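Local coordinates for protein angiogenin-1 (Salmo salar, PDB 7BFK) that probably cleaves RNA as a secreted endonuclease of the pancreatic ribonuclease family, at residues K43-L48 / V78-H83. Residues are numbered along the deposited sequence; the frame is centred on the assembly and turned at random.
Sequences KNTFIL and VVICTH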
ATOM      1  N   LYS A  43       7.525  -5.749  -4.236  1.00 24.82           N
ATOM      2  CA  LYS A  43       6.909  -4.456  -4.569  1.00 27.17           C
ATOM      3  C   LYS A  43       6.055  -3.975  -3.407  1.00 27.25           C
ATOM      4  O   LYS A  43       5.487  -4.820  -2.679  1.00 28.23           O
ATOM      5  CB  LYS A  43       6.027  -4.602  -5.813  1.00 27.35           C
ATOM      6  CG  LYS A  43       5.395  -3.326  -6.322  1.00 26.95           C
ATOM      7  CD  LYS A  43       4.750  -3.507  -7.698  1.00 24.86           C
ATOM      8  CE  LYS A  43       3.685  -4.583  -7.710  1.00 26.10           C
ATOM      9  NZ  LYS A  43       2.423  -4.106  -7.097  1.00 24.78           N
ATOM     10  N   ASN A  44       5.974  -2.667  -3.246  1.00 26.64           N
ATOM     11  CA  ASN A  44       5.016  -2.053  -2.308  1.00 25.97           C
ATOM     12  C   ASN A  44       4.615  -0.703  -2.869  1.00 24.57           C
ATOM     13  O   ASN A  44       5.491   0.025  -3.310  1.00 27.78           O
ATOM     14  CB  ASN A  44       5.534  -1.932  -0.888  1.00 28.69           C
ATOM     15  CG  ASN A  44       4.392  -1.722   0.079  1.00 27.89           C
ATOM     16  OD1 ASN A  44       3.712  -2.678   0.418  1.00 27.99           O
ATOM     17  ND2 ASN A  44       4.222  -0.490   0.547  1.00 27.55           N
ATOM     18  N   THR A  45       3.319  -0.425  -2.862  1.00 23.83           N
ATOM     19  CA  THR A  45       2.719   0.833  -3.345  1.00 24.70           C
ATOM     20  C   THR A  45       2.237   1.662  -2.136  1.00 24.73           C
ATOM     21  O   THR A  45       1.458   1.130  -1.296  1.00 25.73           O
ATOM     22  CB  THR A  45       1.607   0.539  -4.352  1.00 23.35           C
ATOM     23  OG1 THR A  45       2.098  -0.391  -5.330  1.00 24.82           O
ATOM     24  CG2 THR A  45       1.075   1.786  -5.009  1.00 23.64           C
ATOM     25  N   PHE A  46       2.654   2.914  -2.100  1.00 23.25           N
ATOM     26  CA  PHE A  46       2.295   3.931  -1.081  1.00 25.60           C
ATOM     27  C   PHE A  46       1.350   4.959  -1.701  1.00 25.30           C
ATOM     28  O   PHE A  46       1.617   5.433  -2.807  1.00 25.70           O
ATOM     29  CB  PHE A  46       3.559   4.606  -0.543  1.00 30.25           C
ATOM     30  CG  PHE A  46       4.539   3.663   0.106  1.00 28.47           C
ATOM     31  CD1 PHE A  46       5.513   3.033  -0.651  1.00 29.95           C
ATOM     32  CD2 PHE A  46       4.487   3.403   1.470  1.00 32.50           C
ATOM     33  CE1 PHE A  46       6.417   2.163  -0.059  1.00 32.42           C
ATOM     34  CE2 PHE A  46       5.382   2.522   2.060  1.00 31.58           C
ATOM     35  CZ  PHE A  46       6.342   1.900   1.290  1.00 31.67           C
ATOM     36  N   ILE A  47       0.254   5.262  -1.002  1.00 24.86           N
ATOM     37  CA  ILE A  47      -0.745   6.287  -1.408  1.00 24.99           C
ATOM     38  C   ILE A  47      -0.400   7.604  -0.701  1.00 25.58           C
ATOM     39  O   ILE A  47      -0.265   7.606   0.529  1.00 25.46           O
ATOM     40  CB  ILE A  47      -2.173   5.838  -1.077  1.00 25.33           C
ATOM     41  CG1 ILE A  47      -2.484   4.448  -1.637  1.00 24.65           C
ATOM     42  CG2 ILE A  47      -3.171   6.868  -1.572  1.00 27.36           C
ATOM     43  CD1 ILE A  47      -3.709   3.840  -1.033  1.00 25.06           C
ATOM     44  N   LEU A  48      -0.296   8.689  -1.451  1.00 27.07           N
ATOM     45  CA  LEU A  48       0.002  10.028  -0.877  1.00 31.67           C
ATOM     46  C   LEU A  48      -1.322  10.717  -0.559  1.00 31.96           C
ATOM     47  O   LEU A  48      -1.759  11.526  -1.362  1.00 31.68           O
ATOM     48  CB  LEU A  48       0.859  10.829  -1.864  1.00 34.24           C
ATOM     49  CG  LEU A  48       2.350  10.478  -1.874  1.00 36.35           C
ATOM     50  CD1 LEU A  48       2.592   9.038  -2.281  1.00 37.16           C
ATOM     51  CD2 LEU A  48       3.146  11.417  -2.781  1.00 42.41           C
ATOM     52  N   VAL A  78       0.691   8.141  -6.179  1.00 26.60           N
ATOM     53  CA  VAL A  78       1.282   6.938  -5.541  1.00 24.43           C
ATOM     54  C   VAL A  78       2.776   6.925  -5.821  1.00 26.31           C
ATOM     55  O   VAL A  78       3.239   7.562  -6.793  1.00 26.36           O
ATOM     56  CB  VAL A  78       0.605   5.633  -6.017  1.00 24.32           C
ATOM     57  CG1 VAL A  78      -0.880   5.616  -5.690  1.00 25.88           C
ATOM     58  CG2 VAL A  78       0.826   5.382  -7.498  1.00 25.27           C
ATOM     59  N   VAL A  79       3.492   6.241  -4.951  1.00 26.87           N
ATOM     60  CA  VAL A  79       4.924   5.908  -5.104  1.00 29.99           C
ATOM     61  C   VAL A  79       4.988   4.386  -5.064  1.00 27.96           C
ATOM     62  O   VAL A  79       4.451   3.800  -4.104  1.00 27.99           O
ATOM     63  CB  VAL A  79       5.810   6.554  -4.024  1.00 32.17           C
ATOM     64  CG1 VAL A  79       7.189   5.915  -4.009  1.00 33.81           C
ATOM     65  CG2 VAL A  79       5.907   8.074  -4.209  1.00 33.41           C
ATOM     66  N   ILE A  80       5.607   3.787  -6.075  1.00 27.67           N
ATOM     67  CA  ILE A  80       5.807   2.324  -6.200  1.00 30.36           C
ATOM     68  C   ILE A  80       7.291   2.038  -5.994  1.00 29.93           C
ATOM     69  O   ILE A  80       8.139   2.612  -6.745  1.00 33.23           O
ATOM     70  CB  ILE A  80       5.290   1.817  -7.562  1.00 29.80           C
ATOM     71  CG1 ILE A  80       3.828   2.222  -7.780  1.00 29.97           C
ATOM     72  CG2 ILE A  80       5.475   0.304  -7.698  1.00 29.53           C
ATOM     73  CD1 ILE A  80       3.435   2.312  -9.214  1.00 30.98           C
ATOM     74  N   CYS A  81       7.591   1.227  -4.988  1.00 29.60           N
ATOM     75  CA  CYS A  81       8.948   0.710  -4.694  1.00 30.93           C
ATOM     76  C   CYS A  81       9.025  -0.712  -5.247  1.00 29.11           C
ATOM     77  O   CYS A  81       8.272  -1.603  -4.770  1.00 28.85           O
ATOM     78  CB  CYS A  81       9.248   0.789  -3.206  1.00 34.06           C
ATOM     79  SG  CYS A  81       9.115   2.478  -2.568  1.00 36.58           S
ATOM     80  N   THR A  82       9.874  -0.920  -6.246  1.00 28.98           N
ATOM     81  CA  THR A  82      10.008  -2.207  -6.965  1.00 29.54           C
ATOM     82  C   THR A  82      11.399  -2.785  -6.731  1.00 29.30           C
ATOM     83  O   THR A  82      12.401  -2.051  -6.904  1.00 32.78           O
ATOM     84  CB  THR A  82       9.730  -2.050  -8.469  1.00 28.50           C
ATOM     85  OG1 THR A  82       8.480  -1.363  -8.639  1.00 33.55           O
ATOM     86  CG2 THR A  82       9.682  -3.389  -9.175  1.00 30.37           C
ATOM     87  N   HIS A  83      11.436  -4.040  -6.317  1.00 30.80           N
ATOM     88  CA  HIS A  83      12.674  -4.828  -6.116  1.00 33.03           C
ATOM     89  C   HIS A  83      13.472  -4.896  -7.425  1.00 37.76           C
ATOM     90  O   HIS A  83      12.859  -5.134  -8.496  1.00 34.09           O
ATOM     91  CB  HIS A  83      12.295  -6.225  -5.640  1.00 33.46           C
ATOM     92  CG  HIS A  83      13.385  -7.236  -5.784  1.00 34.78           C
ATOM     93  ND1 HIS A  83      13.590  -7.936  -6.962  1.00 34.39           N
ATOM     94  CD2 HIS A  83      14.285  -7.705  -4.892  1.00 36.14           C
ATOM     95  CE1 HIS A  83      14.593  -8.784  -6.789  1.00 38.10           C
ATOM     96  NE2 HIS A  83      15.037  -8.653  -5.521  1.00 37.11           N
TER
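The antiparallel sheet of the pancreatic ribonuclease fold has one of its strand pairs here: residues 43-47 run against 78-83, which on their far side bond to strand 93-108. Two hydrogen-bonded pairs, Asn44 with Cys81 and Phe46 with Val79, zip the backbones together. The straightest of the four bonds runs from Phe46 N to Val79 O, 2.8 Å with an N-H...O angle of 177°, the donor nearly on the C=O axis.

On the face bearing Lys43, Thr45, Ile80 and Val78, Thr45 is central. Its CG2, anti to the backbone N, lies alongside Ile80 CG1 at 3.9 Å and reaches Val78 CB at 4.0 Å, while OG1 is hydrogen-bonded to Asp120 OD2. The same oxygen makes a salt bridge with Lys43 NZ, whose chain bends at chi3 and chi4 after its CD passes Ile80 CG2 at 3.9 Å. An alanine at Thr45 would lose both the methyl packing and the hydroxyl bond, and would probably leave Asp120 less firmly fixed. In pancreatic ribonucleases a threonine on this strand typically reads the pyrimidine base, a role Thr45 may share.

The other face packs on helix 24-32, to which Cys81 is tied by its disulfide with Cys24. Asn44 ND2, hydrogen-bonded to Gln13 O while OD1 takes Lys41 NZ, lies over one face of the Phe46 ring, 3.3 Å above its plane and offset toward the rim. Cys81 SG approaches that ring obliquely, 3.7 Å from Phe46 CE1.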